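Local coordinates for protein NleB (Escherichia coli, PDB 6E66) that is a bacterial effector protein of the SseK/NleB family, with a GT-A type fold built round a mixed beta sheet, at residues V90-N95 with I114-R119; G60-L65 with K101-N106; V122-Y127 with R189-L194; C217-A222 with G255-N260. All coordinates share one frame; numbering follows the deposited sequence.

Interaction 1: residues V90-N95 with I114-R119; sequences VLVDGN and IAIIYR. Unlike the reference sequence in segment 114-119: A115 (reference Lys).
V90 to D93 and A115 to R119 are joined as parallel neighbours by four backbone hydrogen bonds. V90 N reaches A115 O at 2.9 Å. V90 O receives I117 N on an almost straight line (174° at the hydrogen). V92 repeats the pattern: its N bonds I117 O, and its O receives R119 N. L91 CA makes a CA-H...O contact to I117 O, with 3.3 Å between CA and O.

One salt bridge closes the D93 end. R119 NE gives its N-H to D93 OD2 at 2.7 Å. It comes from above the carboxylate, 61° out of its plane, and the carboxylate and guanidinium planes are 47° apart. The pairing is therefore a single slanted bond through NE. The arginine chain is bent at chi2 and chi3 on its way there. OD2 also accepts from W184 NE1, so two donors hold it.

The apolar contacts lie mostly on the face of V90, V92, I116 and Y118. I116 runs beside V90, with its CD1 3.8 Å from V90 CB. V92 CG2 meets I116 CG2 at 3.9 Å and slants onto the ring of Y118, 3.5 Å from CD2. On the other face, L91 CD1 lies 4.3 Å from I117 CG2.

Strand 88-93, helix 98-110 and the sheet's outermost strand 114-118 form a beta-alpha-beta unit.

Interaction 2: residues G60-L65 with K101-N106; sequences GEVPIL and KKEFLN
An inverse gamma turn centred on P63 packs against F104 of helix 98-110. The turn lies in the loop between strand 45-50 and helix 72-82, and is closed by a hydrogen bond from I64 N to V62 O (2.7 Å).

Three consecutive side chains meet the F104 ring, each from a different direction. P63 comes over one face: its CD is 4.0 Å from the ring centroid and 29° off the normal, a CH-pi contact. I64 stands at about a right angle to F104, and its CD1 touches the ring edge in plane, 3.7 Å from CE1. V62 CG1 meets the same CE1 obliquely at 3.6 Å. V62 CG1 lies anti to its own backbone N (chi1 170°), while its other branch, CG2, turns to the helix backbone, 3.7 Å from E103 O.

The bend at chi2 (-38°) lays CG and the carboxylate carbon of E103 alongside the G60 carbonyl. E103 CD is 3.3 Å from G60 O. This is packing, not a hydrogen bond. This corner is less buried than the F104 end.

F96 meets the F104 ring edge to face and also touches P63. F104 packs on I116 of strand 114-118, I64 on W49 of strand 45-50, and V62 on L107, one helical turn beyond E103.

Interaction 3: residues V122-Y127 with R189-L194; sequences VDFSMY and RNLAIL
The loop after strand 114-118 packs on helix 182-195 in the buried interior: F124 and Y127 meet L191 and L194. The two leucines stand three residues apart and so face the same side of the helix.

F124 reaches the helix with the CE1 corner of its ring, 3.7 Å from L191 CB. The approach is oblique. One face of the ring is covered by V122 CG1, 3.4 Å above the plane and toward the rim, and the F188 ring meets F124 with the planes at about 55°.

The loop is shaped by an Asx turn that leads into a short 3-10 segment, residues 125-127. D123 OD1 takes two bonds from S125: OG at 2.7 Å, on the syn side, and the backbone N at 3.0 Å, from above the carboxylate plane. Y127 N then bonds F124 O, and both aromatic side chains are directed to the helix. In each, CG lies anti to the carbonyl carbon (chi1 -70° for F124, -53° for Y127).

Y127 and L194 slide past each other in opposite directions. L194 CG is 3.8 Å from Y127 CE1, and its CD2 lies over one face of the ring, toward the rim. The selenomethionine M126 takes the opposite face, with its CG 3.7 Å above the centre. The phenol end is polar yet buried: Y127 OH is hydrogen-bonded to N263 OD1, and its oxygen rests 3.7 Å from L194 CB.

Interaction 4: residues C217-A222 with G255-N260; sequences CIYLDA and GAIVVN
The Y219 ring has the backbone N of I257 at its edge, near its plane. R189 CD and I193 CD1, of helix 182-195, both lie on one side of the ring, R189 CD above its rim and I193 CD1 farther out. F185 of the same helix also touches Y219, and the Y219 OH is hydrogen-bonded to Q48 OE1. The other flat group is the D221 carboxylate. G255 N donates a hydrogen bond to D221 OD2 at 3.0 Å, from 56° out of the carboxylate plane.

The two segments are antiparallel neighbours in the central mixed sheet of a GT-A type fold. D221 follows the strand and opens an Asp-Ala-Asp sequence, consistent with the DXD motif of that fold.

Y219 and I257 form a hydrogen-bonded pair. Y219 N reaches I257 O at 2.7 Å, and I257 N returns a bond to Y219 O. C217 and V259 pair in the same way, but less evenly: V259 N points well at C217 O (169° at the hydrogen), while the return bond from C217 N to V259 O is weak. A fifth backbone bond, D221 N to G255 O at 2.9 Å, continues the ladder past the strand. Together with the bond to OD2, it ties both N and O of G255 to D221.

I218 with V258 and L220 with A256 are the non-hydrogen-bonded pairs. Their side chains share the face away from Y219. L220 CD2 packs on A256 CB at 3.7 Å. I218 and V258 lie side by side and point the same way. V258 CG1, anti to its carbonyl carbon (chi1 -59°), touches I218 CG2 at 3.7 Å.

Interactions 1 and 4 belong to one mixed sheet. Their centres are about 16 Å apart, and strand 45-50 runs between strands 88-93 and 217-220. Interactions 2 and 3 pack on opposite faces of interaction 1. On one face, F104 CD1 meets I116 CD1 at 3.8 Å, and the centres of interactions 1 and 2 are about 11 Å apart. On the other face, A192 CB meets L91 CD2 at 3.7 Å. Helix 182-195 then carries interaction 3 across to interaction 4, where I193 CD1 touches Y219 CB at 3.7 Å. Interaction 2 is peripheral, about 24 Å from interaction 3 between centres.

Interaction 1: residues V90-N95 with I114-R119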
loop_
_atom_site.group_PDB
_atom_site.type_symbol
_atom_site.label_atom_id
_atom_site.label_comp_id
_atom_site.label_asym_id
_atom_site.label_seq_id
_atom_site.Cartn_x
_atom_site.Cartn_y
_atom_site.Cartn_z
ATOM N N VAL A 90 1.770 -11.963 3.589
ATOM C CA VAL A 90 1.513 -11.731 2.173
ATOM C C VAL A 90 0.039 -11.371 2.088
ATOM O O VAL A 90 -0.822 -12.206 2.389
ATOM C CB VAL A 90 1.829 -12.952 1.288
ATOM C CG1 VAL A 90 1.794 -12.552 -0.178
ATOM C CG2 VAL A 90 3.204 -13.568 1.647
ATOM N N LEU A 91 -0.257 -10.119 1.724
ATOM C CA LEU A 91 -1.635 -9.713 1.478
ATOM C C LEU A 91 -2.025 -10.146 0.072
ATOM O O LEU A 91 -1.408 -9.708 -0.909
ATOM C CB LEU A 91 -1.776 -8.209 1.636
ATOM C CG LEU A 91 -3.145 -7.585 1.395
ATOM C CD1 LEU A 91 -4.055 -7.868 2.560
ATOM C CD2 LEU A 91 -2.947 -6.077 1.206
ATOM N N VAL A 92 -3.031 -11.015 -0.036
ATOM C CA VAL A 92 -3.391 -11.584 -1.330
ATOM C C VAL A 92 -4.807 -11.159 -1.673
ATOM O O VAL A 92 -5.584 -10.740 -0.814
ATOM C CB VAL A 92 -3.253 -13.124 -1.358
ATOM C CG1 VAL A 92 -1.817 -13.533 -1.028
ATOM C CG2 VAL A 92 -4.216 -13.766 -0.367
ATOM N N ASP A 93 -5.123 -11.234 -2.962
ATOM C CA ASP A 93 -6.472 -10.990 -3.448
ATOM C C ASP A 93 -6.594 -11.575 -4.841
ATOM O O ASP A 93 -5.604 -11.716 -5.560
ATOM C CB ASP A 93 -6.838 -9.497 -3.469
ATOM C CG ASP A 93 -8.342 -9.282 -3.446
ATOM O OD1 ASP A 93 -9.055 -10.282 -3.182
ATOM O OD2 ASP A 93 -8.808 -8.136 -3.690
ATOM N N GLY A 94 -7.835 -11.869 -5.221
ATOM C CA GLY A 94 -8.165 -12.562 -6.456
ATOM C C GLY A 94 -9.139 -13.702 -6.201
ATOM O O GLY A 94 -9.350 -14.133 -5.081
ATOM N N ASN A 95 -9.731 -14.186 -7.293
ATOM C CA ASN A 95 -10.775 -15.213 -7.171
ATOM C C ASN A 95 -10.159 -16.617 -7.070
ATOM O O ASN A 95 -10.316 -17.467 -7.949
ATOM C CB ASN A 95 -11.757 -15.117 -8.333
ATOM C CG ASN A 95 -12.905 -16.135 -8.211
ATOM O OD1 ASN A 95 -13.236 -16.596 -7.111
ATOM N ND2 ASN A 95 -13.482 -16.515 -9.344
ATOM N N ILE A 114 4.977 -17.547 7.992
ATOM C CA ILE A 114 4.351 -16.906 6.843
ATOM C C ILE A 114 2.861 -16.831 7.112
ATOM O O ILE A 114 2.215 -17.855 7.370
ATOM C CB ILE A 114 4.620 -17.667 5.540
ATOM C CG1 ILE A 114 6.083 -17.560 5.158
ATOM C CG2 ILE A 114 3.734 -17.131 4.414
ATOM C CD1 ILE A 114 6.400 -18.269 3.875
ATOM N N ALA A 115 2.312 -15.628 7.065
ATOM C CA ALA A 115 0.886 -15.425 7.233
ATOM C C ALA A 115 0.311 -15.006 5.890
ATOM O O ALA A 115 0.794 -14.048 5.281
ATOM C CB ALA A 115 0.615 -14.379 8.310
ATOM N N ILE A 116 -0.681 -15.741 5.410
ATOM C CA ILE A 116 -1.396 -15.379 4.195
ATOM C C ILE A 116 -2.651 -14.638 4.614
ATOM O O ILE A 116 -3.521 -15.211 5.280
ATOM C CB ILE A 116 -1.746 -16.611 3.351
ATOM C CG1 ILE A 116 -0.467 -17.275 2.850
ATOM C CG2 ILE A 116 -2.650 -16.218 2.186
ATOM C CD1 ILE A 116 0.314 -16.421 1.885
ATOM N N ILE A 117 -2.747 -13.366 4.233
ATOM C CA ILE A 117 -3.852 -12.500 4.637
ATOM C C ILE A 117 -4.670 -12.163 3.396
ATOM O O ILE A 117 -4.154 -11.558 2.451
ATOM C CB ILE A 117 -3.335 -11.234 5.330
ATOM C CG1 ILE A 117 -2.264 -11.605 6.357
ATOM C CG2 ILE A 117 -4.480 -10.478 5.994
ATOM C CD1 ILE A 117 -1.751 -10.422 7.168
ATOM N N TYR A 118 -5.941 -12.550 3.395
ATOM C CA TYR A 118 -6.801 -12.233 2.270
ATOM C C TYR A 118 -7.360 -10.822 2.408
ATOM O O TYR A 118 -7.884 -10.458 3.458
ATOM C CB TYR A 118 -7.937 -13.249 2.170
ATOM C CG TYR A 118 -7.455 -14.637 1.825
ATOM C CD1 TYR A 118 -7.105 -15.537 2.821
ATOM C CD2 TYR A 118 -7.342 -15.042 0.496
ATOM C CE1 TYR A 118 -6.645 -16.800 2.495
ATOM C CE2 TYR A 118 -6.889 -16.293 0.165
ATOM C CZ TYR A 118 -6.549 -17.176 1.165
ATOM O OH TYR A 118 -6.098 -18.429 0.829
ATOM N N ARG A 119 -7.290 -10.045 1.328
ATOM C CA ARG A 119 -7.772 -8.668 1.383
ATOM C C ARG A 119 -9.211 -8.595 1.859
ATOM O O ARG A 119 -9.569 -7.691 2.628
ATOM C CB ARG A 119 -7.657 -7.999 0.025
ATOM C CG ARG A 119 -8.064 -6.514 0.113
ATOM C CD ARG A 119 -8.659 -6.046 -1.159
ATOM N NE ARG A 119 -9.772 -6.887 -1.552
ATOM C CZ ARG A 119 -11.020 -6.650 -1.194
ATOM N NH1 ARG A 119 -11.292 -5.595 -0.444
ATOM N NH2 ARG A 119 -11.987 -7.449 -1.605
#

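Interaction 2: residues G60-L65 with K101-N106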
loop_
_atom_site.group_PDB
_atom_site.type_symbol
_atom_site.label_atom_id
_atom_site.label_comp_id
_atom_site.label_asym_id
_atom_site.label_seq_id
_atom_site.Cartn_x
_atom_site.Cartn_y
_atom_site.Cartn_z
ATOM N N GLY A 60 -2.478 -27.545 -8.098
ATOM C CA GLY A 60 -1.514 -27.879 -7.064
ATOM C C GLY A 60 -0.468 -26.823 -6.745
ATOM O O GLY A 60 0.317 -27.022 -5.810
ATOM N N GLU A 61 -0.417 -25.716 -7.484
ATOM C CA GLU A 61 0.552 -24.652 -7.230
ATOM C C GLU A 61 -0.097 -23.496 -6.476
ATOM O O GLU A 61 -1.217 -23.084 -6.802
ATOM C CB GLU A 61 1.160 -24.134 -8.539
ATOM C CG GLU A 61 1.791 -25.212 -9.414
ATOM C CD GLU A 61 2.831 -26.054 -8.679
ATOM O OE1 GLU A 61 4.013 -25.637 -8.626
ATOM O OE2 GLU A 61 2.462 -27.129 -8.147
ATOM N N VAL A 62 0.609 -22.992 -5.468
ATOM C CA VAL A 62 0.324 -21.710 -4.823
ATOM C C VAL A 62 0.236 -20.652 -5.918
ATOM O O VAL A 62 1.210 -20.460 -6.660
ATOM C CB VAL A 62 1.414 -21.363 -3.789
ATOM C CG1 VAL A 62 1.269 -19.918 -3.274
ATOM C CG2 VAL A 62 1.407 -22.368 -2.633
ATOM N N PRO A 63 -0.898 -19.945 -6.067
ATOM C CA PRO A 63 -1.061 -19.018 -7.203
ATOM C C PRO A 63 -0.353 -17.688 -6.966
ATOM O O PRO A 63 -0.960 -16.604 -6.969
ATOM C CB PRO A 63 -2.587 -18.883 -7.304
ATOM C CG PRO A 63 -3.061 -19.044 -5.885
ATOM C CD PRO A 63 -2.041 -19.890 -5.140
ATOM N N ILE A 64 0.956 -17.777 -6.730
ATOM C CA ILE A 64 1.865 -16.637 -6.748
ATOM C C ILE A 64 2.913 -16.919 -7.816
ATOM O O ILE A 64 3.479 -18.016 -7.850
ATOM C CB ILE A 64 2.516 -16.398 -5.371
ATOM C CG1 ILE A 64 1.488 -15.857 -4.370
ATOM C CG2 ILE A 64 3.704 -15.442 -5.488
ATOM C CD1 ILE A 64 1.884 -16.058 -2.915
ATOM N N LEU A 65 3.155 -15.944 -8.698
ATOM C CA LEU A 65 4.128 -16.121 -9.775
ATOM C C LEU A 65 5.484 -16.551 -9.224
ATOM O O LEU A 65 5.999 -15.943 -8.283
ATOM C CB LEU A 65 4.269 -14.819 -10.554
ATOM C CG LEU A 65 5.062 -14.831 -11.857
ATOM C CD1 LEU A 65 4.336 -15.667 -12.902
ATOM C CD2 LEU A 65 5.258 -13.397 -12.337
ATOM N N LYS A 101 -6.758 -21.936 -2.204
ATOM C CA LYS A 101 -6.774 -21.572 -0.785
ATOM C C LYS A 101 -6.164 -22.669 0.086
ATOM O O LYS A 101 -5.503 -22.374 1.094
ATOM C CB LYS A 101 -8.206 -21.260 -0.332
ATOM C CG LYS A 101 -8.650 -19.816 -0.564
ATOM C CD LYS A 101 -10.060 -19.723 -1.142
ATOM C CE LYS A 101 -11.142 -20.150 -0.151
ATOM N NZ LYS A 101 -11.481 -19.085 0.855
ATOM N N LYS A 102 -6.365 -23.944 -0.288
ATOM C CA LYS A 102 -5.721 -25.018 0.467
ATOM C C LYS A 102 -4.228 -25.094 0.169
ATOM O O LYS A 102 -3.437 -25.434 1.055
ATOM C CB LYS A 102 -6.400 -26.372 0.182
ATOM C CG LYS A 102 -6.373 -27.286 1.401
ATOM C CD LYS A 102 -7.447 -28.368 1.361
ATOM C CE LYS A 102 -6.963 -29.684 1.946
ATOM N NZ LYS A 102 -8.085 -30.559 2.526
ATOM N N GLU A 103 -3.807 -24.728 -1.042
ATOM C CA GLU A 103 -2.372 -24.589 -1.269
ATOM C C GLU A 103 -1.773 -23.493 -0.389
ATOM O O GLU A 103 -0.650 -23.639 0.102
ATOM C CB GLU A 103 -2.081 -24.329 -2.749
ATOM C CG GLU A 103 -1.864 -25.613 -3.586
ATOM C CD GLU A 103 -1.074 -26.724 -2.848
ATOM O OE1 GLU A 103 -0.029 -26.438 -2.205
ATOM O OE2 GLU A 103 -1.506 -27.891 -2.924
ATOM N N PHE A 104 -2.511 -22.399 -0.154
ATOM C CA PHE A 104 -2.002 -21.356 0.744
ATOM C C PHE A 104 -1.856 -21.885 2.168
ATOM O O PHE A 104 -0.843 -21.639 2.833
ATOM C CB PHE A 104 -2.922 -20.122 0.725
ATOM C CG PHE A 104 -2.673 -19.177 -0.426
ATOM C CD1 PHE A 104 -1.401 -18.669 -0.670
ATOM C CD2 PHE A 104 -3.714 -18.787 -1.256
ATOM C CE1 PHE A 104 -1.172 -17.806 -1.736
ATOM C CE2 PHE A 104 -3.492 -17.924 -2.324
ATOM C CZ PHE A 104 -2.213 -17.433 -2.565
ATOM N N LEU A 105 -2.875 -22.596 2.667
ATOM C CA LEU A 105 -2.800 -23.111 4.033
ATOM C C LEU A 105 -1.665 -24.109 4.181
ATOM O O LEU A 105 -1.073 -24.228 5.262
ATOM C CB LEU A 105 -4.120 -23.760 4.439
ATOM C CG LEU A 105 -5.003 -22.904 5.352
ATOM C CD1 LEU A 105 -6.409 -23.501 5.451
ATOM C CD2 LEU A 105 -4.368 -22.700 6.748
ATOM N N ASN A 106 -1.355 -24.833 3.107
ATOM C CA ASN A 106 -0.227 -25.751 3.132
ATOM C C ASN A 106 1.083 -24.987 3.259
ATOM O O ASN A 106 1.996 -25.423 3.973
ATOM C CB ASN A 106 -0.259 -26.618 1.873
ATOM C CG ASN A 106 1.020 -27.403 1.655
ATOM O OD1 ASN A 106 1.299 -28.379 2.361
ATOM N ND2 ASN A 106 1.795 -26.999 0.648
#

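Interaction 3: residues V122-Y127 with R189-L194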
loop_
_atom_site.group_PDB
_atom_site.type_symbol
_atom_site.label_atom_id
_atom_site.label_comp_id
_atom_site.label_asym_id
_atom_site.label_seq_id
_atom_site.Cartn_x
_atom_site.Cartn_y
_atom_site.Cartn_z
ATOM N N VAL A 122 -9.960 -8.334 5.657
ATOM C CA VAL A 122 -9.339 -7.241 6.402
ATOM C C VAL A 122 -10.358 -6.133 6.616
ATOM O O VAL A 122 -11.133 -5.805 5.716
ATOM C CB VAL A 122 -8.097 -6.716 5.653
ATOM C CG1 VAL A 122 -7.473 -5.541 6.396
ATOM C CG2 VAL A 122 -7.080 -7.844 5.459
ATOM N N ASP A 123 -10.356 -5.537 7.797
ATOM C CA ASP A 123 -11.227 -4.396 8.069
ATOM C C ASP A 123 -10.517 -3.127 7.590
ATOM O O ASP A 123 -9.554 -2.686 8.219
ATOM C CB ASP A 123 -11.552 -4.329 9.561
ATOM C CG ASP A 123 -12.445 -3.174 9.916
ATOM O OD1 ASP A 123 -13.066 -2.561 9.007
ATOM O OD2 ASP A 123 -12.521 -2.878 11.120
ATOM N N PHE A 124 -10.968 -2.558 6.461
ATOM C CA PHE A 124 -10.465 -1.269 5.977
ATOM C C PHE A 124 -11.461 -0.141 6.209
ATOM O O PHE A 124 -11.278 0.962 5.676
ATOM C CB PHE A 124 -10.120 -1.346 4.477
ATOM C CG PHE A 124 -8.904 -2.184 4.170
ATOM C CD1 PHE A 124 -7.658 -1.831 4.647
ATOM C CD2 PHE A 124 -9.020 -3.325 3.389
ATOM C CE1 PHE A 124 -6.535 -2.600 4.365
ATOM C CE2 PHE A 124 -7.919 -4.105 3.088
ATOM C CZ PHE A 124 -6.665 -3.751 3.576
ATOM N N SER A 125 -12.515 -0.389 6.995
ATOM C CA SER A 125 -13.658 0.513 7.012
ATOM C C SER A 125 -13.283 1.886 7.549
ATOM O O SER A 125 -13.903 2.888 7.175
ATOM C CB SER A 125 -14.803 -0.096 7.844
ATOM O OG SER A 125 -14.415 -0.198 9.217
HETATM N N MSE A 126 -12.278 1.961 8.412
HETATM C CA MSE A 126 -11.909 3.241 8.990
HETATM C C MSE A 126 -11.279 4.188 7.955
HETATM O O MSE A 126 -11.122 5.366 8.235
HETATM C CB MSE A 126 -10.960 3.064 10.208
HETATM C CG MSE A 126 -9.590 2.466 9.957
HETATM SE SE MSE A 126 -9.521 0.547 9.389
HETATM C CE MSE A 126 -10.530 -0.229 10.886
ATOM N N TYR A 127 -10.947 3.708 6.760
ATOM C CA TYR A 127 -10.350 4.600 5.761
ATOM C C TYR A 127 -11.310 5.031 4.666
ATOM O O TYR A 127 -10.902 5.780 3.774
ATOM C CB TYR A 127 -9.117 3.944 5.116
ATOM C CG TYR A 127 -8.124 3.482 6.139
ATOM C CD1 TYR A 127 -7.419 4.398 6.925
ATOM C CD2 TYR A 127 -7.914 2.125 6.347
ATOM C CE1 TYR A 127 -6.529 3.956 7.902
ATOM C CE2 TYR A 127 -7.028 1.674 7.296
ATOM C CZ TYR A 127 -6.344 2.569 8.078
ATOM O OH TYR A 127 -5.467 2.044 9.008
ATOM N N ARG A 189 -2.088 -1.626 -1.365
ATOM C CA ARG A 189 -0.774 -1.471 -0.765
ATOM C C ARG A 189 -0.772 -0.300 0.218
ATOM O O ARG A 189 -0.316 -0.440 1.353
ATOM C CB ARG A 189 0.305 -1.269 -1.821
ATOM C CG ARG A 189 1.600 -0.788 -1.159
ATOM C CD ARG A 189 2.773 -0.767 -2.099
ATOM N NE ARG A 189 2.494 -0.005 -3.284
ATOM C CZ ARG A 189 3.193 -0.113 -4.401
ATOM N NH1 ARG A 189 4.229 -0.946 -4.455
ATOM N NH2 ARG A 189 2.856 0.624 -5.448
ATOM N N ASN A 190 -1.298 0.861 -0.196
ATOM C CA ASN A 190 -1.318 2.018 0.705
ATOM C C ASN A 190 -2.100 1.715 1.979
ATOM O O ASN A 190 -1.628 1.975 3.090
ATOM C CB ASN A 190 -1.929 3.228 0.000
ATOM C CG ASN A 190 -1.107 3.664 -1.173
ATOM O OD1 ASN A 190 0.052 3.260 -1.303
ATOM N ND2 ASN A 190 -1.691 4.478 -2.042
ATOM N N LEU A 191 -3.306 1.171 1.829
ATOM C CA LEU A 191 -4.133 0.846 2.984
ATOM C C LEU A 191 -3.485 -0.211 3.886
ATOM O O LEU A 191 -3.646 -0.163 5.114
ATOM C CB LEU A 191 -5.509 0.391 2.487
ATOM C CG LEU A 191 -6.557 1.486 2.251
ATOM C CD1 LEU A 191 -6.032 2.775 1.704
ATOM C CD2 LEU A 191 -7.771 0.999 1.444
ATOM N N ALA A 192 -2.755 -1.173 3.313
ATOM C CA ALA A 192 -2.137 -2.186 4.158
ATOM C C ALA A 192 -1.038 -1.576 5.011
ATOM O O ALA A 192 -0.886 -1.926 6.185
ATOM C CB ALA A 192 -1.587 -3.338 3.318
ATOM N N ILE A 193 -0.289 -0.627 4.455
ATOM C CA ILE A 193 0.795 -0.032 5.221
ATOM C C ILE A 193 0.265 0.922 6.289
ATOM O O ILE A 193 0.865 1.055 7.370
ATOM C CB ILE A 193 1.775 0.649 4.258
ATOM C CG1 ILE A 193 2.382 -0.410 3.332
ATOM C CG2 ILE A 193 2.867 1.399 5.045
ATOM C CD1 ILE A 193 3.199 0.187 2.218
ATOM N N LEU A 194 -0.856 1.590 6.014
ATOM C CA LEU A 194 -1.606 2.286 7.058
ATOM C C LEU A 194 -1.910 1.352 8.219
ATOM O O LEU A 194 -1.687 1.691 9.389
ATOM C CB LEU A 194 -2.908 2.836 6.482
ATOM C CG LEU A 194 -3.167 4.333 6.247
ATOM C CD1 LEU A 194 -2.025 5.226 6.630
ATOM C CD2 LEU A 194 -3.687 4.641 4.847
#

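Interaction 4: residues C217-A222 with G255-N260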
loop_
_atom_site.group_PDB
_atom_site.type_symbol
_atom_site.label_atom_id
_atom_site.label_comp_id
_atom_site.label_asym_id
_atom_site.label_seq_id
_atom_site.Cartn_x
_atom_site.Cartn_y
_atom_site.Cartn_z
ATOM N N CYS A 217 5.600 -1.604 9.856
ATOM C CA CYS A 217 5.847 -2.771 9.022
ATOM C C CYS A 217 6.890 -2.410 7.991
ATOM O O CYS A 217 7.175 -1.236 7.744
ATOM C CB CYS A 217 4.575 -3.291 8.338
ATOM S SG CYS A 217 3.916 -2.213 7.067
ATOM N N ILE A 218 7.462 -3.443 7.396
ATOM C CA ILE A 218 8.441 -3.280 6.344
ATOM C C ILE A 218 7.808 -3.879 5.096
ATOM O O ILE A 218 7.684 -5.098 4.989
ATOM C CB ILE A 218 9.771 -3.956 6.699
ATOM C CG1 ILE A 218 10.399 -3.276 7.920
ATOM C CG2 ILE A 218 10.723 -3.982 5.477
ATOM C CD1 ILE A 218 11.488 -4.114 8.578
ATOM N N TYR A 219 7.356 -3.027 4.178
ATOM C CA TYR A 219 6.728 -3.490 2.949
ATOM C C TYR A 219 7.793 -3.683 1.885
ATOM O O TYR A 219 8.562 -2.762 1.595
ATOM C CB TYR A 219 5.695 -2.482 2.453
ATOM C CG TYR A 219 5.056 -2.897 1.166
ATOM C CD1 TYR A 219 5.644 -2.606 -0.056
ATOM C CD2 TYR A 219 3.842 -3.579 1.173
ATOM C CE1 TYR A 219 5.049 -3.016 -1.251
ATOM C CE2 TYR A 219 3.234 -3.971 -0.001
ATOM C CZ TYR A 219 3.840 -3.692 -1.206
ATOM O OH TYR A 219 3.202 -4.081 -2.359
ATOM N N LEU A 220 7.832 -4.864 1.291
ATOM C CA LEU A 220 8.787 -5.147 0.235
ATOM C C LEU A 220 8.060 -5.623 -1.007
ATOM O O LEU A 220 7.099 -6.395 -0.919
ATOM C CB LEU A 220 9.795 -6.210 0.655
ATOM C CG LEU A 220 10.622 -5.847 1.875
ATOM C CD1 LEU A 220 11.517 -7.028 2.231
ATOM C CD2 LEU A 220 11.433 -4.605 1.575
ATOM N N ASP A 221 8.530 -5.148 -2.156
ATOM C CA ASP A 221 8.142 -5.734 -3.428
ATOM C C ASP A 221 8.636 -7.174 -3.496
ATOM O O ASP A 221 9.667 -7.523 -2.918
ATOM C CB ASP A 221 8.730 -4.922 -4.572
ATOM C CG ASP A 221 7.744 -3.969 -5.173
ATOM O OD1 ASP A 221 6.593 -3.887 -4.669
ATOM O OD2 ASP A 221 8.136 -3.298 -6.153
ATOM N N ALA A 222 7.888 -8.019 -4.205
ATOM C CA ALA A 222 8.221 -9.437 -4.222
ATOM C C ALA A 222 9.450 -9.766 -5.074
ATOM O O ALA A 222 9.964 -10.886 -4.970
ATOM C CB ALA A 222 7.018 -10.253 -4.699
ATOM N N GLY A 255 10.524 -1.866 -5.073
ATOM C CA GLY A 255 10.083 -0.917 -4.077
ATOM C C GLY A 255 10.145 -1.453 -2.656
ATOM O O GLY A 255 10.017 -2.655 -2.400
ATOM N N ALA A 256 10.341 -0.528 -1.725
ATOM C CA ALA A 256 10.255 -0.814 -0.303
ATOM C C ALA A 256 9.685 0.415 0.379
ATOM O O ALA A 256 10.037 1.546 0.025
ATOM C CB ALA A 256 11.623 -1.157 0.293
ATOM N N ILE A 257 8.787 0.186 1.331
ATOM C CA ILE A 257 8.269 1.233 2.201
ATOM C C ILE A 257 8.358 0.718 3.629
ATOM O O ILE A 257 7.952 -0.415 3.903
ATOM C CB ILE A 257 6.818 1.606 1.848
ATOM C CG1 ILE A 257 6.750 2.100 0.407
ATOM C CG2 ILE A 257 6.302 2.688 2.776
ATOM C CD1 ILE A 257 5.421 1.882 -0.242
ATOM N N VAL A 258 8.905 1.526 4.530
ATOM C CA VAL A 258 8.984 1.165 5.936
ATOM C C VAL A 258 8.381 2.291 6.757
ATOM O O VAL A 258 8.626 3.473 6.491
ATOM C CB VAL A 258 10.432 0.858 6.378
ATOM C CG1 VAL A 258 11.004 -0.284 5.549
ATOM C CG2 VAL A 258 11.340 2.092 6.259
ATOM N N VAL A 259 7.549 1.923 7.730
ATOM C CA VAL A 259 6.912 2.865 8.640
ATOM C C VAL A 259 7.144 2.344 10.039
ATOM O O VAL A 259 7.171 1.132 10.258
ATOM C CB VAL A 259 5.390 3.025 8.391
ATOM C CG1 VAL A 259 5.113 3.765 7.063
ATOM C CG2 VAL A 259 4.715 1.638 8.409
ATOM N N ASN A 260 7.285 3.256 10.997
ATOM C CA ASN A 260 7.544 2.845 12.365
ATOM C C ASN A 260 6.270 2.654 13.176
ATOM O O ASN A 260 6.364 2.417 14.381
ATOM C CB ASN A 260 8.461 3.857 13.063
ATOM C CG ASN A 260 7.736 5.129 13.462
ATOM O OD1 ASN A 260 6.857 5.618 12.746
ATOM N ND2 ASN A 260 8.119 5.688 14.597
#